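Local coordinates for THUMP domain-containing protein (Pyrococcus horikoshii, PDB 1VBK), which is of unproven function but probably binds RNA and ATP, and may act in tRNA thiolation or thiamine biosynthesis, at residues Arg67-Ile71 / Gly173-Gly177. Residue numbers count along the deposited sequence, not the author numbering.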
loop_
_atom_site.group_PDB
_atom_site.type_symbol
_atom_site.label_atom_id
_atom_site.label_comp_id
_atom_site.label_asym_id
_atom_site.label_seq_id
_atom_site.Cartn_x
_atom_site.Cartn_y
_atom_site.Cartn_z
ATOM N N ARG A 67 -25.194 -3.630 6.331
ATOM C CA ARG A 67 -23.940 -4.379 6.234
ATOM C C ARG A 67 -22.761 -3.614 5.640
ATOM O O ARG A 67 -21.707 -4.200 5.372
ATOM C CB ARG A 67 -24.159 -5.669 5.438
ATOM C CG ARG A 67 -25.167 -6.626 6.081
ATOM C CD ARG A 67 -25.101 -8.006 5.440
ATOM N NE ARG A 67 -25.349 -7.964 4.000
ATOM C CZ ARG A 67 -26.553 -7.856 3.446
ATOM N NH1 ARG A 67 -26.675 -7.821 2.126
ATOM N NH2 ARG A 67 -27.636 -7.800 4.207
ATOM N N VAL A 68 -22.933 -2.311 5.444
ATOM C CA VAL A 68 -21.881 -1.466 4.883
ATOM C C VAL A 68 -21.146 -0.705 5.989
ATOM O O VAL A 68 -21.716 0.179 6.634
ATOM C CB VAL A 68 -22.477 -0.462 3.873
ATOM C CG1 VAL A 68 -21.393 0.484 3.348
ATOM C CG2 VAL A 68 -23.117 -1.227 2.718
ATOM N N PHE A 69 -19.877 -1.045 6.204
ATOM C CA PHE A 69 -19.095 -0.392 7.248
ATOM C C PHE A 69 -18.915 1.104 7.014
ATOM O O PHE A 69 -18.837 1.564 5.876
ATOM C CB PHE A 69 -17.730 -1.072 7.387
ATOM C CG PHE A 69 -17.814 -2.520 7.785
ATOM C CD1 PHE A 69 -18.500 -2.898 8.936
ATOM C CD2 PHE A 69 -17.209 -3.507 7.009
ATOM C CE1 PHE A 69 -18.587 -4.239 9.312
ATOM C CE2 PHE A 69 -17.289 -4.857 7.375
ATOM C CZ PHE A 69 -17.980 -5.222 8.530
ATOM N N GLY A 70 -18.848 1.862 8.104
ATOM C CA GLY A 70 -18.685 3.298 7.994
ATOM C C GLY A 70 -20.005 4.024 8.200
ATOM O O GLY A 70 -20.036 5.247 8.362
ATOM N N ILE A 71 -21.096 3.264 8.186
ATOM C CA ILE A 71 -22.429 3.825 8.371
ATOM C C ILE A 71 -22.821 3.735 9.838
ATOM O O ILE A 71 -22.768 2.654 10.436
ATOM C CB ILE A 71 -23.476 3.060 7.523
ATOM C CG1 ILE A 71 -23.196 3.279 6.033
ATOM C CG2 ILE A 71 -24.889 3.537 7.868
ATOM C CD1 ILE A 71 -24.131 2.486 5.117
ATOM N N GLY A 173 -17.673 1.798 12.391
ATOM C CA GLY A 173 -16.422 1.451 11.735
ATOM C C GLY A 173 -16.058 2.458 10.658
ATOM O O GLY A 173 -16.482 3.616 10.716
ATOM N N LEU A 174 -15.279 2.022 9.671
ATOM C CA LEU A 174 -14.851 2.901 8.585
ATOM C C LEU A 174 -15.127 2.237 7.238
ATOM O O LEU A 174 -15.101 1.015 7.122
ATOM C CB LEU A 174 -13.358 3.217 8.733
ATOM C CG LEU A 174 -12.972 3.945 10.031
ATOM C CD1 LEU A 174 -11.460 3.968 10.187
ATOM C CD2 LEU A 174 -13.524 5.374 10.015
ATOM N N PRO A 175 -15.405 3.037 6.199
ATOM C CA PRO A 175 -15.687 2.470 4.876
ATOM C C PRO A 175 -14.544 1.598 4.353
ATOM O O PRO A 175 -13.376 1.965 4.462
ATOM C CB PRO A 175 -15.913 3.709 4.007
ATOM C CG PRO A 175 -16.367 4.756 4.992
ATOM C CD PRO A 175 -15.465 4.506 6.167
ATOM N N ILE A 176 -14.887 0.443 3.790
ATOM C CA ILE A 176 -13.879 -0.461 3.243
ATOM C C ILE A 176 -13.106 0.283 2.158
ATOM O O ILE A 176 -13.697 0.840 1.234
ATOM C CB ILE A 176 -14.534 -1.723 2.633
ATOM C CG1 ILE A 176 -15.158 -2.569 3.750
ATOM C CG2 ILE A 176 -13.497 -2.537 1.852
ATOM C CD1 ILE A 176 -15.767 -3.868 3.286
ATOM N N GLY A 177 -11.783 0.298 2.280
ATOM C CA GLY A 177 -10.967 0.983 1.294
ATOM C C GLY A 177 -10.345 2.283 1.778
ATOM O O GLY A 177 -9.364 2.748 1.202
HETATM O O HOH W 1 -17.833 0.143 3.597
#
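Two loops meet in a buried, backbone-to-backbone contact: the turn into strand 71-81 of the ferredoxin-like domain, and the linker toward strand 181-185 of the parallel sheet, probably the ATP-binding part as in ThiI relatives. V68 to I71 form a type II turn; at phi 101° a CB on G70 would jam against the preceding carbonyl O and collide with P175 CG, so glycine lets its CA approach L174 CA to 3.9 Å. Positive phi (78°) favours glycine at G173. No hydrogen bond joins the segments directly, though G70 and I71 bond to the backbone of G172. CA-H...O contacts run from G70 CA to G173 O (3.5 Å) and from P175 CA to F69 O (3.4 Å); a water donates to F69 O (2.9 Å) and accepts from I176 N (3.0 Å), P175 having no NH. Apolar F69 meets I176 edge-on, CD2 4.0 Å from CG1. F69 packs edge-to-face with F196 of helix 189-200, and V68 and P175 touch helix 19-36, where the two parts join.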